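Local structure of formate dehydrogenase (Staphylococcus aureus, 6TTB) at residues H166-V170 and E171-N175. The protein probably catalyses the NAD-dependent oxidation of formate to carbon dioxide, and binds NAD as its cofactor. Residues are numbered along the deposited sequence; the frame is centred on the assembly and turned at random.
Sequences HRQSV and EGEWN
With CG set beside its own backbone N (chi1 -83°) and the chain extended beyond it, the side chain of Q168 runs out from the last helical turn and lays its amide against the backbone of N175. Both ends of the amide are used. OE1 accepts the N-H of N175 at 2.9 Å from N, the donor standing above the carbonyl plane, while NE2 donates a hydrogen bond to N175 O at 2.6 Å. A side-chain amide thus pairs with both polar backbone groups of one residue, which fixes its rotation; NE2 also has a weak hydrogen bond to E164 OE1.

On the neighbouring side of the turn, R167 starts with CG anti to its backbone N and bends at chi3 (105°), bringing the guanidinium edge toward two glutamates. NE reaches OE1 of E171 at 3.4 Å, a salt bridge whose hydrogen bond is weak, with guanidinium and carboxylate planes 77° apart. E173 approaches the NH2 end of the same edge in a second salt bridge, whose detail is doubtful because NH2 sits too close to that carboxylate in the model. NH1 turns to E164, so up to three carboxylates probably share its charge.

The backbone closes the helix: E173 N bonds to Q168 O at 2.9 Å, and G172 N weakly to S169 O. R314 of the second subunit donates to the carbonyls of S169 and E173, placing the turn at the dimer interface. G172, with its positive phi, completes a Schellman motif ending helix 162-171, and N175 N-caps helix 176-180, a tight link between two consecutive helices in the NAD-binding domain family of D-2-hydroxyacid dehydrogenases.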
loop_
_atom_site.group_PDB
_atom_site.type_symbol
_atom_site.label_atom_id
_atom_site.label_comp_id
_atom_site.label_asym_id
_atom_site.label_seq_id
_atom_site.Cartn_x
_atom_site.Cartn_y
_atom_site.Cartn_z
ATOM N N HIS A 166 -1.379 0.788 11.131
ATOM C CA HIS A 166 -2.324 1.914 11.234
ATOM C C HIS A 166 -3.325 1.686 12.386
ATOM O O HIS A 166 -3.775 2.642 13.046
ATOM C CB HIS A 166 -3.021 2.176 9.888
ATOM C CG HIS A 166 -3.961 3.337 9.894
ATOM N ND1 HIS A 166 -3.523 4.638 9.893
ATOM C CD2 HIS A 166 -5.306 3.409 9.780
ATOM C CE1 HIS A 166 -4.552 5.462 9.933
ATOM N NE2 HIS A 166 -5.652 4.733 9.912
ATOM N N ARG A 167 -3.686 0.421 12.612
ATOM C CA ARG A 167 -4.614 0.100 13.674
ATOM C C ARG A 167 -4.000 0.572 14.990
ATOM O O ARG A 167 -4.533 1.439 15.677
ATOM C CB ARG A 167 -4.723 -1.421 13.710
ATOM C CG ARG A 167 -6.001 -1.968 14.293
ATOM C CD ARG A 167 -5.648 -3.358 14.821
ATOM N NE ARG A 167 -5.597 -3.112 16.234
ATOM C CZ ARG A 167 -4.533 -3.241 16.976
ATOM N NH1 ARG A 167 -3.414 -3.739 16.449
ATOM N NH2 ARG A 167 -4.598 -2.910 18.258
ATOM N N GLN A 168 -2.817 0.035 15.282
ATOM C CA GLN A 168 -2.045 0.427 16.434
ATOM C C GLN A 168 -1.961 1.942 16.493
ATOM O O GLN A 168 -2.180 2.504 17.558
ATOM C CB GLN A 168 -0.642 -0.195 16.399
ATOM C CG GLN A 168 -0.509 -1.636 16.915
ATOM C CD GLN A 168 0.965 -1.944 17.041
ATOM O OE1 GLN A 168 1.762 -1.050 17.254
ATOM N NE2 GLN A 168 1.367 -3.192 16.827
ATOM N N SER A 169 -1.584 2.611 15.382
ATOM C CA SER A 169 -1.549 4.082 15.414
ATOM C C SER A 169 -2.875 4.601 15.968
ATOM O O SER A 169 -2.946 5.176 17.072
ATOM C CB SER A 169 -1.277 4.675 14.054
ATOM O OG SER A 169 -1.558 6.101 14.001
ATOM N N VAL A 170 -3.948 4.240 15.267
ATOM C CA VAL A 170 -5.267 4.714 15.607
ATOM C C VAL A 170 -5.658 4.333 17.039
ATOM O O VAL A 170 -6.275 5.121 17.724
ATOM C CB VAL A 170 -6.272 4.153 14.642
ATOM C CG1 VAL A 170 -7.653 4.252 15.219
ATOM C CG2 VAL A 170 -6.160 4.843 13.334
ATOM N N GLU A 171 -5.404 3.091 17.449
ATOM C CA GLU A 171 -6.109 2.556 18.613
ATOM C C GLU A 171 -5.339 2.848 19.919
ATOM O O GLU A 171 -5.721 2.384 20.986
ATOM C CB GLU A 171 -6.513 1.093 18.391
ATOM C CG GLU A 171 -7.849 0.993 17.688
ATOM C CD GLU A 171 -8.188 -0.347 17.009
ATOM O OE1 GLU A 171 -8.168 -1.447 17.705
ATOM O OE2 GLU A 171 -8.505 -0.317 15.786
ATOM N N GLY A 172 -4.324 3.713 19.854
ATOM C CA GLY A 172 -3.647 4.174 21.061
ATOM C C GLY A 172 -2.363 3.395 21.339
ATOM O O GLY A 172 -1.658 3.664 22.315
ATOM N N GLU A 173 -2.024 2.487 20.429
ATOM C CA GLU A 173 -1.072 1.430 20.703
ATOM C C GLU A 173 0.352 1.746 20.216
ATOM O O GLU A 173 0.596 2.755 19.533
ATOM C CB GLU A 173 -1.566 0.189 20.037
ATOM C CG GLU A 173 -2.665 -0.414 20.821
ATOM C CD GLU A 173 -3.126 -1.733 20.232
ATOM O OE1 GLU A 173 -4.148 -2.221 20.693
ATOM O OE2 GLU A 173 -2.441 -2.265 19.283
ATOM N N TRP A 174 1.288 0.870 20.630
ATOM C CA TRP A 174 2.663 0.920 20.188
ATOM C C TRP A 174 3.395 -0.376 20.544
ATOM O O TRP A 174 4.008 -0.478 21.584
ATOM C CB TRP A 174 3.383 2.184 20.691
ATOM C CG TRP A 174 4.739 2.398 20.057
ATOM C CD1 TRP A 174 5.901 1.754 20.388
ATOM C CD2 TRP A 174 5.092 3.332 19.005
ATOM N NE1 TRP A 174 6.930 2.205 19.609
ATOM C CE2 TRP A 174 6.480 3.212 18.795
ATOM C CE3 TRP A 174 4.403 4.314 18.290
ATOM C CZ2 TRP A 174 7.163 3.972 17.854
ATOM C CZ3 TRP A 174 5.087 5.087 17.384
ATOM C CH2 TRP A 174 6.439 4.882 17.139
ATOM N N ASN A 175 3.376 -1.347 19.620
ATOM C CA ASN A 175 3.733 -2.720 19.917
ATOM C C ASN A 175 4.389 -3.304 18.698
ATOM O O ASN A 175 3.719 -3.767 17.795
ATOM C CB ASN A 175 2.537 -3.595 20.287
ATOM C CG ASN A 175 2.956 -5.037 20.473
ATOM O OD1 ASN A 175 4.152 -5.332 20.594
ATOM N ND2 ASN A 175 1.995 -5.958 20.453
#